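Local atomic coordinates of trehalose synthase regulatory protein (Candida albicans, PDB entry 5HUS), a protein that probably regulates trehalose synthesis as a subunit of the trehalose synthase complex, through a C-terminal domain related to HAD-family trehalose-phosphatases. Residues A[120-125]-A[180-185]; A[131-136]-A[172-177]; A[96-101]-A[194-199]; A[74-79]-A[148-153]. All coordinates share one frame; numbering follows the deposited sequence.

Contact 1 of 4, residues A[120-125]-A[180-185]; sequences NSWMPE and EHNGVH
Trp122 and Asn182 make most of this contact, stacking a side-chain amide flat on an indole. The two planes are only 16° apart, and Asn182 CG sits 3.4 Å from Trp122 CZ2, over the face but shifted toward the rim. Asn182 CB lies 3.6 Å from the centroid of the six-membered ring, close to its normal, which meets the criterion for a CH-pi contact. The amide nitrogen falls over the pyrrole side: Asn182 ND2 is 3.5 Å from Trp122 NE1, but both are donors, so this is stacking and not a hydrogen bond. In each residue CG stands anti to the carbonyl carbon, beside the backbone N (chi1 -57° in Trp122, -68° in Asn182), which lets the indole and the amide lie against each other face to face. Val184 CG2 adds an apolar touch 4.0 Å from Trp122 CE3. Behind this, His185 NE2 donates to Glu180 OE2 at 3.0 Å, while His185 ND1 bonds Asp198; two carboxylates on one ring would favour a charged imidazole. Helix 116-136 thereby meets the turn joining helix 161-179 to strand 184-189, an arrangement consistent with the helices-on-sheet cap domain of HAD-family trehalose-phosphatases.

Contact 2 of 4, residues A[131-136]-A[172-177]; sequences ESKVER and IQHINT
Lys133 NZ is held by two groups of helix 161-179: it donates to His174 ND1 at 3.1 Å and forms a salt bridge with Glu170, one turn earlier in the same helix. The ammonium reaches the imidazole at its edge, only 5° out of the ring plane. Lys133 CE follows the same path, 3.4 Å from His174 ND1, so the end of the lysine chain runs up to one corner of the ring and does not lie over its face. The lysine bends at chi2 (-60°) and is extended from there to its tip, while His174 carries CG anti to its backbone N (chi1 -176°), sending the ring out toward helix 116-136. With the nearest CA atoms, those of Lys133 and His174, 10.5 Å apart, long side chains have to bridge the two helices; Leu129 packs against His174 from the turn before. The area buried between the segments is small, 77 Å², and the contact lies at the surface. Because an ammonium donates to ND1, that nitrogen should lack a proton, which points to a neutral imidazole protonated on NE2, with Glu170 balancing the lysine charge.

Contact 3 of 4, residues A[96-101]-A[194-199]; sequences AENGNF and IVQKDQ
A classic beta bulge, in which Asn100 and Phe101 both face Ala96, closes the turn between strands 93-96 and 101-103 and presents Asn98 and Asn100 to Gln196 and Lys197 on strand 192-197. The direct link runs from Gln196 NE2 to Asn98 OD1, 3.0 Å long with an N-H...O angle of 159°. It uses a lone pair of the acceptor, in the carbonyl plane, and the acceptor lies nearly in the donor's amide plane; the two amides are themselves close to coplanar. Gln196 starts with CG wedged between backbone N and carbonyl carbon (chi1 71°) and is extended beyond it, meeting the Asn98 side chain at about a right angle. The second link is through water: one molecule donates to Asn100 OD1 at 2.8 Å and accepts from Lys197 N at 2.9 Å. The same amide is fixed from its other end, since Asn100 ND2 donates to Glu97 O at 2.8 Å, inside the turn. Lys197 NZ turns elsewhere, to the carbonyl of Asn182. The contact thus spans from the edge region of the mixed core sheet to the four-stranded antiparallel sheet, with Ile255 of helix 254-265 packing on both Asn98 and Gln196 and Ala114 bonding the backbone of Asn100.

Contact 4 of 4, residues A[74-79]-A[148-153]; sequences LSYLQR and TVRFHA
Arg150 points one corner of its guanidinium at the face of the Tyr76 ring, a cation-pi pair that joins the HAD-like core to the antiparallel sheet of what is probably the cap. The planes stand almost perpendicular, 84° apart, so this is an edge-on approach and not a stack. Arg150 NH2 leads, 3.4 Å from Tyr76 CD1 and 3.6 Å from Tyr76 CE1, displaced from the ring centre toward that side; Arg150 CZ follows 4.8 Å from the ring centroid, 13° off its normal. The chain leaves strand 149-152 with CG anti to the backbone N and bends at chi3 (-71°), which brings the head round to the tyrosine. Its other terminal nitrogen, NH1, bonds the Ser192 hydroxyl and helps set the rotation of the group, while Ile194 packs against both Tyr76 and Arg150. Tyr76 follows strand 69-74, the place where HAD phosphatases usually carry the serine or threonine of motif II; Ser75 probably occupies that position. Here its hydroxyl makes an ST turn, Leu77 N donating to Ser75 OG at 3.0 Å, and so braces the backbone that carries the ring. A second link needs no side chain from Tyr76: one water, lying in the plane of the tyrosine ring at its edge, donates to Tyr76 O at 2.7 Å and to Thr148 OG1 at 2.9 Å.

Contacts 3 and 4 probably form one boundary between core and cap, their centres about 8 Å apart. Glu97 OE1 lies 2.7 Å from Thr148 OG1, probably a hydrogen bond, and Val195 N is 2.8 Å from Val149 O, pairing their strands in the cap sheet. Contacts 1 and 2, with centres about 13 Å apart, lie within the probable cap and share helix 116-136. Contact 1 reaches contact 3 through Gly183 O and Asp198 N, 2.8 Å apart and probably hydrogen-bonded; contact 2 reaches contact 4 where Val134 CG2 packs 3.5 Å from Phe151 CE1. Contacts 3 and 4 probably border the cleft between core and cap, where related HAD phosphatases hold their active site, whereas contact 2 is about 19 Å from contact 3, centre to centre.

Contact 1 of 4, residues A[120-125]-A[180-185]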
# COMPACT_ATOMS: atom_id res chain seq x y z
N ASN A 120 12.10 -15.50 -8.40
CA ASN A 120 12.38 -16.58 -9.34
C ASN A 120 12.11 -17.95 -8.75
O ASN A 120 11.67 -18.86 -9.46
CB ASN A 120 13.84 -16.51 -9.82
CG ASN A 120 14.10 -15.34 -10.74
OD1 ASN A 120 13.17 -14.73 -11.27
ND2 ASN A 120 15.37 -15.02 -10.94
N SER A 121 12.35 -18.10 -7.45
CA SER A 121 12.19 -19.39 -6.79
C SER A 121 10.75 -19.73 -6.40
O SER A 121 10.33 -20.87 -6.54
CB SER A 121 13.08 -19.46 -5.54
OG SER A 121 14.44 -19.57 -5.89
N TRP A 122 10.00 -18.74 -5.92
CA TRP A 122 8.69 -19.03 -5.32
C TRP A 122 7.49 -18.69 -6.20
O TRP A 122 6.49 -19.40 -6.16
CB TRP A 122 8.55 -18.28 -4.00
CG TRP A 122 9.62 -18.61 -3.02
CD1 TRP A 122 10.32 -19.78 -2.92
CD2 TRP A 122 10.15 -17.74 -2.01
NE1 TRP A 122 11.24 -19.70 -1.90
CE2 TRP A 122 11.15 -18.46 -1.33
CE3 TRP A 122 9.86 -16.44 -1.61
CZ2 TRP A 122 11.87 -17.91 -0.27
CZ3 TRP A 122 10.58 -15.89 -0.56
CH2 TRP A 122 11.57 -16.63 0.10
N MET A 123 7.58 -17.61 -6.97
CA MET A 123 6.45 -17.20 -7.81
C MET A 123 5.94 -18.31 -8.74
O MET A 123 4.73 -18.55 -8.79
CB MET A 123 6.81 -15.95 -8.63
CG MET A 123 6.82 -14.66 -7.82
SD MET A 123 5.17 -14.14 -7.32
CE MET A 123 4.49 -13.60 -8.89
N PRO A 124 6.84 -19.02 -9.47
CA PRO A 124 6.30 -20.06 -10.35
C PRO A 124 5.53 -21.15 -9.61
O PRO A 124 4.50 -21.62 -10.12
CB PRO A 124 7.56 -20.64 -11.01
CG PRO A 124 8.54 -19.52 -10.99
CD PRO A 124 8.29 -18.84 -9.67
N GLU A 125 5.99 -21.51 -8.42
CA GLU A 125 5.32 -22.50 -7.59
C GLU A 125 3.96 -21.99 -7.12
O GLU A 125 2.97 -22.72 -7.16
CB GLU A 125 6.17 -22.88 -6.38
CG GLU A 125 7.50 -23.54 -6.73
CD GLU A 125 7.33 -24.85 -7.47
OE1 GLU A 125 6.39 -25.61 -7.14
OE2 GLU A 125 8.14 -25.12 -8.39
N GLU A 180 4.67 -20.27 4.38
CA GLU A 180 4.84 -19.42 5.55
C GLU A 180 6.31 -19.31 5.99
O GLU A 180 6.76 -18.23 6.37
CB GLU A 180 3.99 -19.92 6.72
CG GLU A 180 4.22 -19.18 8.02
CD GLU A 180 3.29 -19.62 9.13
OE1 GLU A 180 3.19 -20.84 9.39
OE2 GLU A 180 2.65 -18.74 9.75
N HIS A 181 7.06 -20.41 5.91
CA HIS A 181 8.46 -20.38 6.34
C HIS A 181 9.31 -19.46 5.46
O HIS A 181 10.40 -19.05 5.86
CB HIS A 181 9.06 -21.79 6.34
CG HIS A 181 9.24 -22.38 4.98
ND1 HIS A 181 8.28 -23.17 4.39
CD2 HIS A 181 10.26 -22.30 4.09
CE1 HIS A 181 8.70 -23.56 3.20
NE2 HIS A 181 9.90 -23.04 2.99
N ASN A 182 8.82 -19.15 4.26
CA ASN A 182 9.52 -18.24 3.37
C ASN A 182 9.14 -16.77 3.60
O ASN A 182 9.58 -15.90 2.86
CB ASN A 182 9.24 -18.60 1.91
CG ASN A 182 9.85 -19.92 1.51
OD1 ASN A 182 10.94 -20.27 1.95
ND2 ASN A 182 9.14 -20.67 0.67
N GLY A 183 8.32 -16.52 4.61
CA GLY A 183 7.83 -15.18 4.87
C GLY A 183 6.79 -14.76 3.86
O GLY A 183 6.69 -13.58 3.50
N VAL A 184 6.01 -15.72 3.39
CA VAL A 184 4.95 -15.48 2.41
C VAL A 184 3.62 -15.98 2.96
O VAL A 184 3.56 -17.06 3.54
CB VAL A 184 5.26 -16.17 1.06
CG1 VAL A 184 4.07 -16.10 0.12
CG2 VAL A 184 6.50 -15.55 0.43
N HIS A 185 2.56 -15.19 2.80
CA HIS A 185 1.24 -15.61 3.28
C HIS A 185 0.14 -15.30 2.28
O HIS A 185 0.27 -14.38 1.47
CB HIS A 185 0.91 -14.93 4.61
CG HIS A 185 1.57 -15.58 5.79
ND1 HIS A 185 2.79 -15.16 6.29
CD2 HIS A 185 1.18 -16.61 6.57
CE1 HIS A 185 3.12 -15.91 7.32
NE2 HIS A 185 2.16 -16.79 7.52

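Contact 2 of 4, residues A[131-136]-A[172-177]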
# COMPACT_ATOMS: atom_id res chain seq x y z
N GLU A 131 -3.23 -21.82 -10.13
CA GLU A 131 -3.84 -22.22 -11.40
C GLU A 131 -4.57 -23.56 -11.27
O GLU A 131 -5.61 -23.77 -11.90
CB GLU A 131 -2.79 -22.27 -12.51
CG GLU A 131 -2.47 -20.89 -13.10
CD GLU A 131 -1.34 -20.93 -14.12
OE1 GLU A 131 -0.55 -21.90 -14.11
OE2 GLU A 131 -1.24 -19.98 -14.92
N SER A 132 -4.03 -24.45 -10.44
CA SER A 132 -4.66 -25.75 -10.21
C SER A 132 -5.98 -25.62 -9.44
O SER A 132 -6.87 -26.45 -9.59
CB SER A 132 -3.71 -26.69 -9.46
OG SER A 132 -3.61 -26.33 -8.09
N LYS A 133 -6.09 -24.58 -8.63
CA LYS A 133 -7.34 -24.29 -7.93
C LYS A 133 -8.36 -23.75 -8.92
O LYS A 133 -9.55 -24.07 -8.84
CB LYS A 133 -7.13 -23.27 -6.81
CG LYS A 133 -6.09 -23.67 -5.77
CD LYS A 133 -6.46 -24.97 -5.08
CE LYS A 133 -5.45 -25.31 -3.99
NZ LYS A 133 -5.75 -26.62 -3.34
N VAL A 134 -7.90 -22.92 -9.85
CA VAL A 134 -8.76 -22.33 -10.86
C VAL A 134 -9.45 -23.42 -11.67
O VAL A 134 -10.65 -23.34 -11.94
CB VAL A 134 -7.98 -21.39 -11.81
CG1 VAL A 134 -8.84 -20.97 -12.99
CG2 VAL A 134 -7.48 -20.16 -11.04
N GLU A 135 -8.69 -24.46 -12.04
CA GLU A 135 -9.22 -25.57 -12.82
C GLU A 135 -10.40 -26.26 -12.12
O GLU A 135 -11.36 -26.65 -12.77
CB GLU A 135 -8.13 -26.60 -13.10
CG GLU A 135 -6.89 -26.02 -13.76
CD GLU A 135 -5.76 -27.04 -13.90
OE1 GLU A 135 -5.47 -27.75 -12.91
OE2 GLU A 135 -5.18 -27.13 -15.00
N ARG A 136 -10.31 -26.38 -10.80
CA ARG A 136 -11.32 -27.12 -10.04
C ARG A 136 -12.46 -26.22 -9.58
O ARG A 136 -13.42 -26.69 -8.97
CB ARG A 136 -10.66 -27.81 -8.84
CG ARG A 136 -9.49 -28.70 -9.22
CD ARG A 136 -8.84 -29.37 -8.02
NE ARG A 136 -9.57 -30.55 -7.58
CZ ARG A 136 -9.13 -31.40 -6.66
NH1 ARG A 136 -7.95 -31.22 -6.08
NH2 ARG A 136 -9.87 -32.46 -6.32
N ILE A 172 -6.01 -20.76 1.01
CA ILE A 172 -5.25 -20.01 2.01
C ILE A 172 -4.46 -20.95 2.93
O ILE A 172 -3.28 -20.72 3.19
CB ILE A 172 -6.18 -19.12 2.85
CG1 ILE A 172 -6.66 -17.93 2.01
CG2 ILE A 172 -5.47 -18.63 4.09
CD1 ILE A 172 -7.71 -17.09 2.68
N GLN A 173 -5.11 -22.01 3.41
CA GLN A 173 -4.44 -22.98 4.28
C GLN A 173 -3.31 -23.69 3.54
O GLN A 173 -2.21 -23.86 4.09
CB GLN A 173 -5.43 -24.01 4.84
CG GLN A 173 -4.76 -25.09 5.69
CD GLN A 173 -5.76 -25.92 6.46
OE1 GLN A 173 -6.98 -25.70 6.38
NE2 GLN A 173 -5.26 -26.89 7.23
N HIS A 174 -3.58 -24.10 2.31
CA HIS A 174 -2.61 -24.77 1.44
C HIS A 174 -1.36 -23.90 1.24
O HIS A 174 -0.23 -24.33 1.52
CB HIS A 174 -3.28 -25.11 0.10
CG HIS A 174 -2.41 -25.87 -0.86
ND1 HIS A 174 -2.91 -26.39 -2.04
CD2 HIS A 174 -1.10 -26.21 -0.82
CE1 HIS A 174 -1.93 -27.00 -2.69
NE2 HIS A 174 -0.83 -26.91 -1.97
N ILE A 175 -1.56 -22.67 0.77
CA ILE A 175 -0.44 -21.76 0.55
C ILE A 175 0.31 -21.42 1.83
O ILE A 175 1.55 -21.40 1.85
CB ILE A 175 -0.93 -20.46 -0.12
CG1 ILE A 175 -1.43 -20.76 -1.53
CG2 ILE A 175 0.17 -19.41 -0.15
CD1 ILE A 175 -2.22 -19.64 -2.16
N ASN A 176 -0.41 -21.17 2.92
CA ASN A 176 0.26 -20.78 4.15
C ASN A 176 1.06 -21.94 4.72
O ASN A 176 2.16 -21.74 5.22
CB ASN A 176 -0.74 -20.26 5.18
CG ASN A 176 -1.21 -18.86 4.85
OD1 ASN A 176 -0.59 -18.17 4.05
ND2 ASN A 176 -2.31 -18.44 5.47
N THR A 177 0.53 -23.15 4.63
CA THR A 177 1.25 -24.32 5.13
C THR A 177 2.60 -24.46 4.42
O THR A 177 3.63 -24.67 5.05
CB THR A 177 0.44 -25.62 4.96
OG1 THR A 177 -0.80 -25.51 5.66
CG2 THR A 177 1.22 -26.82 5.50

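Contact 3 of 4, residues A[96-101]-A[194-199]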
# COMPACT_ATOMS: atom_id res chain seq x y z
N ALA A 96 4.62 0.15 -5.89
CA ALA A 96 3.88 -0.82 -6.69
C ALA A 96 3.79 -2.18 -6.01
O ALA A 96 4.64 -2.53 -5.19
CB ALA A 96 4.53 -0.98 -8.07
N GLU A 97 2.75 -2.94 -6.38
CA GLU A 97 2.47 -4.26 -5.81
C GLU A 97 2.59 -4.24 -4.29
O GLU A 97 3.23 -5.10 -3.68
CB GLU A 97 3.38 -5.33 -6.42
CG GLU A 97 3.18 -5.47 -7.93
CD GLU A 97 3.70 -6.77 -8.50
OE1 GLU A 97 3.56 -7.83 -7.83
OE2 GLU A 97 4.24 -6.75 -9.62
N ASN A 98 1.96 -3.23 -3.71
CA ASN A 98 1.81 -3.09 -2.27
C ASN A 98 3.13 -2.98 -1.52
O ASN A 98 3.18 -3.22 -0.33
CB ASN A 98 0.99 -4.26 -1.71
CG ASN A 98 0.37 -3.94 -0.37
OD1 ASN A 98 0.29 -4.81 0.51
ND2 ASN A 98 -0.04 -2.69 -0.19
N GLY A 99 4.19 -2.59 -2.22
CA GLY A 99 5.46 -2.38 -1.54
C GLY A 99 6.66 -3.09 -2.15
O GLY A 99 7.80 -2.77 -1.79
N ASN A 100 6.42 -4.03 -3.05
CA ASN A 100 7.53 -4.80 -3.63
C ASN A 100 8.47 -3.94 -4.48
O ASN A 100 9.64 -4.26 -4.64
CB ASN A 100 6.99 -5.96 -4.47
CG ASN A 100 6.46 -7.08 -3.62
OD1 ASN A 100 7.22 -7.89 -3.08
ND2 ASN A 100 5.13 -7.12 -3.47
N PHE A 101 7.95 -2.84 -5.01
CA PHE A 101 8.73 -1.95 -5.86
C PHE A 101 8.45 -0.49 -5.54
O PHE A 101 7.31 -0.13 -5.29
CB PHE A 101 8.43 -2.21 -7.34
CG PHE A 101 8.54 -3.66 -7.73
CD1 PHE A 101 9.78 -4.24 -7.98
CD2 PHE A 101 7.40 -4.45 -7.82
CE1 PHE A 101 9.88 -5.58 -8.32
CE2 PHE A 101 7.50 -5.79 -8.16
CZ PHE A 101 8.74 -6.36 -8.42
N ILE A 194 -5.10 -13.00 -1.85
CA ILE A 194 -3.86 -12.37 -2.30
C ILE A 194 -2.65 -13.00 -1.60
O ILE A 194 -2.66 -13.20 -0.38
CB ILE A 194 -3.84 -10.85 -2.07
CG1 ILE A 194 -2.51 -10.26 -2.56
CG2 ILE A 194 -4.11 -10.49 -0.62
CD1 ILE A 194 -2.36 -8.79 -2.27
N VAL A 195 -1.65 -13.34 -2.40
CA VAL A 195 -0.41 -13.93 -1.89
C VAL A 195 0.70 -12.89 -1.98
O VAL A 195 0.99 -12.37 -3.07
CB VAL A 195 -0.03 -15.21 -2.69
CG1 VAL A 195 1.18 -15.91 -2.05
CG2 VAL A 195 -1.22 -16.15 -2.79
N GLN A 196 1.30 -12.55 -0.83
CA GLN A 196 2.38 -11.57 -0.83
C GLN A 196 3.40 -11.81 0.27
O GLN A 196 3.15 -12.58 1.22
CB GLN A 196 1.82 -10.13 -0.70
CG GLN A 196 1.26 -9.83 0.66
CD GLN A 196 0.92 -8.35 0.84
OE1 GLN A 196 0.94 -7.82 1.95
NE2 GLN A 196 0.60 -7.69 -0.25
N LYS A 197 4.54 -11.16 0.12
CA LYS A 197 5.59 -11.16 1.13
C LYS A 197 5.12 -10.49 2.41
O LYS A 197 4.49 -9.42 2.38
CB LYS A 197 6.84 -10.44 0.60
CG LYS A 197 8.00 -11.35 0.25
CD LYS A 197 8.53 -12.05 1.49
CE LYS A 197 10.04 -11.91 1.62
NZ LYS A 197 10.65 -13.06 2.34
N ASP A 198 5.43 -11.10 3.54
CA ASP A 198 5.04 -10.56 4.85
C ASP A 198 5.53 -9.13 5.06
O ASP A 198 6.70 -8.83 4.83
CB ASP A 198 5.59 -11.45 5.98
CG ASP A 198 4.92 -12.79 6.04
OD1 ASP A 198 3.97 -13.03 5.25
OD2 ASP A 198 5.32 -13.61 6.89
N GLN A 199 4.61 -8.28 5.52
CA GLN A 199 4.90 -6.90 5.88
C GLN A 199 5.61 -6.10 4.78
O GLN A 199 6.35 -5.17 5.06
CB GLN A 199 5.74 -6.85 7.17
CG GLN A 199 4.96 -7.29 8.41
CD GLN A 199 5.76 -7.17 9.70
OE1 GLN A 199 6.98 -7.31 9.71
NE2 GLN A 199 5.06 -6.92 10.80
O HOH W 1 5.38 -9.88 -2.39

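Contact 4 of 4, residues A[74-79]-A[148-153]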
# COMPACT_ATOMS: atom_id res chain seq x y z
N LEU A 74 0.43 4.35 -2.76
CA LEU A 74 0.63 2.94 -2.47
C LEU A 74 -0.47 2.17 -3.19
O LEU A 74 -1.65 2.39 -2.93
CB LEU A 74 0.60 2.67 -0.96
CG LEU A 74 0.65 1.20 -0.51
CD1 LEU A 74 1.94 0.51 -0.97
CD2 LEU A 74 0.49 1.09 1.00
N SER A 75 -0.06 1.29 -4.10
CA SER A 75 -0.99 0.64 -5.02
C SER A 75 -0.66 -0.83 -5.16
O SER A 75 0.51 -1.22 -5.08
CB SER A 75 -0.93 1.32 -6.39
OG SER A 75 -1.67 0.60 -7.37
N TYR A 76 -1.68 -1.65 -5.38
CA TYR A 76 -1.48 -3.07 -5.67
C TYR A 76 -1.03 -3.31 -7.10
O TYR A 76 -0.59 -4.41 -7.44
CB TYR A 76 -2.76 -3.87 -5.43
CG TYR A 76 -3.05 -4.17 -3.98
CD1 TYR A 76 -2.34 -5.14 -3.30
CD2 TYR A 76 -4.05 -3.48 -3.30
CE1 TYR A 76 -2.60 -5.41 -1.97
CE2 TYR A 76 -4.32 -3.75 -1.98
CZ TYR A 76 -3.60 -4.71 -1.32
OH TYR A 76 -3.87 -4.98 0.01
N LEU A 77 -1.13 -2.29 -7.95
CA LEU A 77 -0.87 -2.45 -9.37
C LEU A 77 0.60 -2.70 -9.69
O LEU A 77 1.49 -2.29 -8.95
CB LEU A 77 -1.37 -1.23 -10.15
CG LEU A 77 -2.86 -0.94 -10.04
CD1 LEU A 77 -3.20 0.33 -10.81
CD2 LEU A 77 -3.70 -2.11 -10.57
N GLN A 78 0.85 -3.37 -10.81
CA GLN A 78 2.21 -3.67 -11.20
C GLN A 78 2.90 -2.44 -11.77
O GLN A 78 2.25 -1.47 -12.18
CB GLN A 78 2.24 -4.82 -12.22
CG GLN A 78 1.69 -4.48 -13.59
CD GLN A 78 1.61 -5.70 -14.49
OE1 GLN A 78 2.63 -6.29 -14.84
NE2 GLN A 78 0.40 -6.10 -14.85
N ARG A 79 4.23 -2.48 -11.77
CA ARG A 79 5.05 -1.36 -12.21
C ARG A 79 4.63 -0.84 -13.57
O ARG A 79 4.44 0.37 -13.75
CB ARG A 79 6.52 -1.76 -12.25
CG ARG A 79 7.15 -1.89 -10.87
CD ARG A 79 8.52 -2.53 -10.96
NE ARG A 79 8.41 -3.93 -11.36
CZ ARG A 79 9.45 -4.70 -11.67
NH1 ARG A 79 10.68 -4.21 -11.63
NH2 ARG A 79 9.25 -5.96 -12.02
N THR A 148 3.40 -10.66 -6.74
CA THR A 148 2.18 -11.00 -6.03
C THR A 148 1.32 -11.88 -6.92
O THR A 148 1.43 -11.84 -8.15
CB THR A 148 1.38 -9.73 -5.60
OG1 THR A 148 1.30 -8.82 -6.69
CG2 THR A 148 2.07 -9.03 -4.46
N VAL A 149 0.48 -12.69 -6.30
CA VAL A 149 -0.46 -13.53 -7.04
C VAL A 149 -1.83 -13.35 -6.40
O VAL A 149 -1.95 -13.34 -5.17
CB VAL A 149 -0.06 -15.02 -7.04
CG1 VAL A 149 -1.03 -15.84 -7.87
CG2 VAL A 149 1.38 -15.20 -7.55
N ARG A 150 -2.85 -13.19 -7.23
CA ARG A 150 -4.20 -13.03 -6.71
C ARG A 150 -5.15 -14.06 -7.32
O ARG A 150 -5.23 -14.20 -8.54
CB ARG A 150 -4.71 -11.61 -6.96
CG ARG A 150 -5.94 -11.25 -6.14
CD ARG A 150 -6.35 -9.79 -6.32
NE ARG A 150 -5.43 -8.85 -5.68
CZ ARG A 150 -5.70 -8.18 -4.56
NH1 ARG A 150 -6.87 -8.34 -3.95
NH2 ARG A 150 -4.81 -7.35 -4.05
N PHE A 151 -5.85 -14.78 -6.45
CA PHE A 151 -6.80 -15.81 -6.85
C PHE A 151 -8.20 -15.21 -6.75
O PHE A 151 -8.71 -15.01 -5.65
CB PHE A 151 -6.64 -17.04 -5.96
CG PHE A 151 -7.56 -18.19 -6.31
CD1 PHE A 151 -8.06 -18.35 -7.59
CD2 PHE A 151 -7.92 -19.12 -5.34
CE1 PHE A 151 -8.90 -19.41 -7.89
CE2 PHE A 151 -8.76 -20.17 -5.64
CZ PHE A 151 -9.25 -20.31 -6.92
N HIS A 152 -8.82 -14.93 -7.89
CA HIS A 152 -10.13 -14.28 -7.92
C HIS A 152 -11.26 -15.30 -7.99
O HIS A 152 -11.24 -16.20 -8.83
CB HIS A 152 -10.25 -13.34 -9.12
CG HIS A 152 -9.29 -12.19 -9.10
ND1 HIS A 152 -9.65 -10.94 -8.67
CD2 HIS A 152 -8.00 -12.10 -9.50
CE1 HIS A 152 -8.62 -10.12 -8.79
NE2 HIS A 152 -7.61 -10.79 -9.29
N ALA A 153 -12.26 -15.15 -7.13
CA ALA A 153 -13.43 -16.02 -7.15
C ALA A 153 -14.19 -15.85 -8.46
O ALA A 153 -14.73 -16.81 -9.00
CB ALA A 153 -14.33 -15.73 -5.97
O HOH W 2 -0.30 -6.57 -5.78